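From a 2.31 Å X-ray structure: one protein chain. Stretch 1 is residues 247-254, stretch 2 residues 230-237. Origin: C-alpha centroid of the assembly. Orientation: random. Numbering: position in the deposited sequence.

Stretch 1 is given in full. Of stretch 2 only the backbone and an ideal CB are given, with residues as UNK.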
ATOM      1  N   MET A 247     -26.764  -7.359   5.866  1.00 33.41           N
ATOM      2  CA  MET A 247     -27.302  -6.336   6.766  1.00 32.65           C
ATOM      3  C   MET A 247     -27.932  -5.189   5.980  1.00 32.44           C
ATOM      4  O   MET A 247     -29.014  -4.706   6.334  1.00 35.21           O
ATOM      5  CB  MET A 247     -26.214  -5.815   7.727  1.00 37.63           C
ATOM      6  CG  MET A 247     -25.682  -6.852   8.757  1.00 47.85           C
ATOM      7  SD  MET A 247     -24.484  -6.220  10.029  1.00 90.68           S
ATOM      8  CE  MET A 247     -22.919  -5.953   9.082  1.00 57.28           C
ATOM      9  N   ALA A 248     -27.294  -4.783   4.882  1.00 29.38           N
ATOM     10  CA  ALA A 248     -27.835  -3.734   4.026  1.00 31.27           C
ATOM     11  C   ALA A 248     -29.173  -4.146   3.422  1.00 35.75           C
ATOM     12  O   ALA A 248     -30.083  -3.317   3.284  1.00 34.40           O
ATOM     13  CB  ALA A 248     -26.838  -3.403   2.907  1.00 26.10           C
ATOM     14  N   ILE A 249     -29.309  -5.426   3.050  1.00 35.03           N
ATOM     15  CA  ILE A 249     -30.582  -5.931   2.538  1.00 32.91           C
ATOM     16  C   ILE A 249     -31.663  -5.826   3.611  1.00 32.71           C
ATOM     17  O   ILE A 249     -32.775  -5.363   3.351  1.00 36.02           O
ATOM     18  CB  ILE A 249     -30.416  -7.377   2.026  1.00 33.15           C
ATOM     19  CG1 ILE A 249     -29.624  -7.391   0.710  1.00 31.02           C
ATOM     20  CG2 ILE A 249     -31.762  -8.073   1.865  1.00 31.95           C
ATOM     21  CD1 ILE A 249     -29.144  -8.780   0.300  1.00 27.90           C
ATOM     22  N   GLN A 250     -31.349  -6.237   4.836  1.00 33.05           N
ATOM     23  CA  GLN A 250     -32.365  -6.195   5.887  1.00 38.11           C
ATOM     24  C   GLN A 250     -32.756  -4.758   6.213  1.00 39.25           C
ATOM     25  O   GLN A 250     -33.929  -4.469   6.472  1.00 40.51           O
ATOM     26  CB  GLN A 250     -31.872  -6.938   7.137  1.00 38.89           C
ATOM     27  CG  GLN A 250     -31.575  -8.411   6.872  1.00 38.62           C
ATOM     28  CD  GLN A 250     -32.806  -9.169   6.336  1.00 43.94           C
ATOM     29  OE1 GLN A 250     -32.798  -9.697   5.216  1.00 42.70           O
ATOM     30  NE2 GLN A 250     -33.862  -9.222   7.138  1.00 43.65           N
ATOM     31  N   LYS A 251     -31.787  -3.842   6.180  1.00 36.45           N
ATOM     32  CA  LYS A 251     -32.080  -2.431   6.392  1.00 37.41           C
ATOM     33  C   LYS A 251     -32.962  -1.881   5.273  1.00 44.22           C
ATOM     34  O   LYS A 251     -33.836  -1.037   5.522  1.00 42.51           O
ATOM     35  CB  LYS A 251     -30.758  -1.675   6.498  1.00 40.52           C
ATOM     36  CG  LYS A 251     -30.807  -0.170   6.487  1.00 47.76           C
ATOM     37  CD  LYS A 251     -29.395   0.337   6.802  1.00 46.96           C
ATOM     38  CE  LYS A 251     -29.078   1.657   6.117  1.00 46.46           C
ATOM     39  NZ  LYS A 251     -27.617   1.983   6.198  1.00 47.00           N
ATOM     40  N   ALA A 252     -32.767  -2.362   4.041  1.00 39.91           N
ATOM     41  CA  ALA A 252     -33.574  -1.910   2.919  1.00 38.05           C
ATOM     42  C   ALA A 252     -34.968  -2.517   2.933  1.00 44.52           C
ATOM     43  O   ALA A 252     -35.887  -1.947   2.330  1.00 42.60           O
ATOM     44  CB  ALA A 252     -32.873  -2.233   1.595  1.00 32.96           C
ATOM     45  N   LYS A 253     -35.153  -3.653   3.604  1.00 44.86           N
ATOM     46  CA  LYS A 253     -36.492  -4.201   3.750  1.00 45.24           C
ATOM     47  C   LYS A 253     -37.239  -3.613   4.934  1.00 51.83           C
ATOM     48  O   LYS A 253     -38.462  -3.441   4.859  1.00 57.75           O
ATOM     49  CB  LYS A 253     -36.431  -5.725   3.877  1.00 47.57           C
ATOM     50  CG  LYS A 253     -36.094  -6.405   2.569  1.00 47.94           C
ATOM     51  CD  LYS A 253     -36.307  -7.922   2.608  1.00 47.23           C
ATOM     52  CE  LYS A 253     -35.417  -8.600   3.604  1.00 45.84           C
ATOM     53  NZ  LYS A 253     -34.835  -9.843   3.007  1.00 55.11           N
ATOM     54  N   GLY A 254     -36.537  -3.290   6.015  1.00 62.57           N
ATOM     55  CA  GLY A 254     -37.157  -2.757   7.212  1.00 68.89           C
ATOM     56  C   GLY A 254     -37.827  -1.410   7.018  1.00 75.74           C
ATOM     57  O   GLY A 254     -38.834  -1.109   7.669  1.00 81.79           O
ATOM     58  N   UNK A 230     -33.126   7.991   3.951  1.00 59.61           N
ATOM     59  CA  UNK A 230     -31.685   7.802   3.836  1.00 56.08           C
ATOM     60  C   UNK A 230     -31.238   6.604   4.663  1.00 58.69           C
ATOM     61  O   UNK A 230     -30.227   5.948   4.347  1.00 48.72           O
ATOM     62  CB  UNK A 230     -30.939   9.062   4.279  1.00 56.08           C
ATOM     63  N   UNK A 231     -32.001   6.288   5.715  1.00 64.29           N
ATOM     64  CA  UNK A 231     -31.673   5.246   6.677  1.00 62.00           C
ATOM     65  C   UNK A 231     -31.854   3.837   6.133  1.00 58.87           C
ATOM     66  O   UNK A 231     -31.384   2.896   6.778  1.00 58.83           O
ATOM     67  CB  UNK A 231     -32.532   5.418   7.931  1.00 62.00           C
ATOM     68  N   UNK A 232     -32.514   3.661   4.984  1.00 50.94           N
ATOM     69  CA  UNK A 232     -32.711   2.338   4.391  1.00 46.70           C
ATOM     70  C   UNK A 232     -31.834   2.076   3.169  1.00 38.92           C
ATOM     71  O   UNK A 232     -32.045   1.075   2.479  1.00 36.57           O
ATOM     72  CB  UNK A 232     -34.180   2.168   4.000  1.00 46.70           C
ATOM     73  N   UNK A 233     -30.858   2.933   2.886  1.00 38.00           N
ATOM     74  CA  UNK A 233     -30.014   2.827   1.697  1.00 32.09           C
ATOM     75  C   UNK A 233     -28.574   2.589   2.131  1.00 30.69           C
ATOM     76  O   UNK A 233     -28.090   3.223   3.069  1.00 32.03           O
ATOM     77  CB  UNK A 233     -30.120   4.084   0.831  1.00 32.09           C
ATOM     78  N   UNK A 234     -27.867   1.718   1.429  1.00 29.28           N
ATOM     79  CA  UNK A 234     -26.468   1.517   1.769  1.00 29.89           C
ATOM     80  C   UNK A 234     -25.671   1.429   0.472  1.00 28.81           C
ATOM     81  O   UNK A 234     -26.079   0.724  -0.455  1.00 24.80           O
ATOM     82  CB  UNK A 234     -26.278   0.262   2.623  1.00 29.89           C
ATOM     83  N   UNK A 235     -24.541   2.131   0.406  1.00 25.63           N
ATOM     84  CA  UNK A 235     -23.652   2.081  -0.750  1.00 24.36           C
ATOM     85  C   UNK A 235     -22.371   1.396  -0.300  1.00 24.40           C
ATOM     86  O   UNK A 235     -21.748   1.817   0.677  1.00 25.79           O
ATOM     87  CB  UNK A 235     -23.374   3.475  -1.315  1.00 24.36           C
ATOM     88  N   UNK A 236     -21.983   0.332  -0.994  1.00 25.85           N
ATOM     89  CA  UNK A 236     -20.915  -0.531  -0.504  1.00 23.10           C
ATOM     90  C   UNK A 236     -19.865  -0.786  -1.578  1.00 24.57           C
ATOM     91  O   UNK A 236     -20.217  -1.073  -2.733  1.00 21.32           O
ATOM     92  CB  UNK A 236     -21.492  -1.859  -0.011  1.00 23.10           C
ATOM     93  N   UNK A 237     -18.573  -0.748  -1.228  1.00 23.74           N
ATOM     94  CA  UNK A 237     -17.524  -1.095  -2.200  1.00 23.99           C
ATOM     95  C   UNK A 237     -17.741  -2.475  -2.817  1.00 21.85           C
ATOM     96  O   UNK A 237     -18.282  -3.387  -2.188  1.00 19.52           O
ATOM     97  CB  UNK A 237     -16.150  -1.046  -1.529  1.00 23.99           C
TER

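Most of stretch 1, 247-253, is helix that begins earlier in the chain, and the strand at 234-237 runs nearly antiparallel to it, at 166°, with the axes 9.4 Å apart at their closest.

Position 230 opens a short 3-10 segment. Its CB points away, and nothing of stretch 1 lies within 5.5 Å of it. Stretch 1 sets no requirement. The residue is V230.

At position 231 the CB points sideways, 5.4 Å from K251 CE. A long polar chain would fit, provided it turns off from the lysine already there. The residue is K231, and its end leads away from the helix.

Position 232 lies beside the C-terminal part of the helix. The CA atoms of A252 and 232 are 4.6 Å apart, and the ideal CB is 3.6 Å from K251 O. The last carbonyls of a helix lack the next turn of amide donors, so a long donor or cation would suit; a short polar residue would also fit but would not reach as far. The residue is R232. R232 CD packs 3.3 Å from K251 O, and R232 NH1 reaches 3.3 Å from K253 O, which lies at the edge of the guanidinium. R232 NH1 is also 3.1 Å from A252 O, but the angle is too poor for a hydrogen bond.

Position 233 has an extended backbone and a CB that points away. Many residues would do as far as stretch 1 is concerned. The residue is V233. Its carbonyl does more here than its side chain: K251 NZ gives a weak hydrogen bond to V233 O at 3.4 Å, and water 2 donates to V233 O at 2.8 Å.

Position 234 points toward the helix. The ideal CB is 3.7 Å from A248 CB and 4.2 Å from K251 NZ, so a small side chain fits, and one with an acceptor fits better. Serine, threonine or alanine would be reasonable. The residue is T234. K251 NZ donates to T234 OG1 at 3.1 Å. Water 1 is 2.6 Å from T234 OG1 and donates to A248 O at 2.7 Å, bridging strand and helix.

Position 235 alternates away, free of stretch 1; it is V235.

Position 236 points toward the helix again, but from farther off, so a longer apolar chain is needed to reach A248. The residue is I236, with I236 CD1 3.9 Å from A248 CB.

Position 237 is out of reach. It is P237.

Stretch 2 230-237: VKRVTVIP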
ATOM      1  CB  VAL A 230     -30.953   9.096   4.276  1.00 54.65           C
ATOM      2  CG1 VAL A 230     -31.373  10.286   3.408  1.00 49.77           C
ATOM      3  CG2 VAL A 230     -31.183   9.383   5.760  1.00 50.39           C
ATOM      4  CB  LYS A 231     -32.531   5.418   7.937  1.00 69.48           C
ATOM      5  CG  LYS A 231     -32.072   4.563   9.112  1.00 79.62           C
ATOM      6  CD  LYS A 231     -30.721   5.031   9.641  1.00 84.58           C
ATOM      7  CE  LYS A 231     -30.808   6.415  10.282  1.00 79.51           C
ATOM      8  NZ  LYS A 231     -31.564   6.383  11.559  1.00 79.07           N
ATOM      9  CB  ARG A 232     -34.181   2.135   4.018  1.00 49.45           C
ATOM     10  CG  ARG A 232     -35.156   2.162   5.197  1.00 53.70           C
ATOM     11  CD  ARG A 232     -36.281   1.155   5.000  1.00 52.40           C
ATOM     12  NE  ARG A 232     -37.322   1.653   4.091  1.00 63.82           N
ATOM     13  CZ  ARG A 232     -38.223   0.894   3.454  1.00 65.49           C
ATOM     14  NH1 ARG A 232     -38.244  -0.428   3.612  1.00 58.47           N
ATOM     15  NH2 ARG A 232     -39.124   1.464   2.656  1.00 67.07           N
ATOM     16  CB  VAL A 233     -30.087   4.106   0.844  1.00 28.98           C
ATOM     17  CG1 VAL A 233     -29.212   3.981  -0.405  1.00 26.11           C
ATOM     18  CG2 VAL A 233     -31.529   4.462   0.511  1.00 33.10           C
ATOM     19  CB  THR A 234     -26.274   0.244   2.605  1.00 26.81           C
ATOM     20  OG1 THR A 234     -27.261   0.195   3.635  1.00 28.38           O
ATOM     21  CG2 THR A 234     -24.932   0.324   3.308  1.00 24.86           C
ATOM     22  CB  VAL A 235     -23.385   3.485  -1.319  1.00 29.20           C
ATOM     23  CG1 VAL A 235     -22.324   3.451  -2.385  1.00 20.84           C
ATOM     24  CG2 VAL A 235     -24.686   4.082  -1.881  1.00 26.78           C
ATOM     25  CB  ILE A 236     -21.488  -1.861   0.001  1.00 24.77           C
ATOM     26  CG1 ILE A 236     -22.706  -1.594   0.895  1.00 26.94           C
ATOM     27  CG2 ILE A 236     -20.370  -2.704   0.684  1.00 28.62           C
ATOM     28  CD1 ILE A 236     -23.229  -2.800   1.631  1.00 25.72           C
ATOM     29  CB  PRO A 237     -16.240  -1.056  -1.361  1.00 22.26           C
ATOM     30  CG  PRO A 237     -16.579  -0.127  -0.202  1.00 23.48           C
ATOM     31  CD  PRO A 237     -18.018  -0.458   0.103  1.00 24.24           C
TER
HETATM   32  O   HOH W   1     -29.558  -0.681   2.874  1.00 26.71           O
HETATM   33  O   HOH W   2     -25.805   4.162   4.425  1.00 27.93           O
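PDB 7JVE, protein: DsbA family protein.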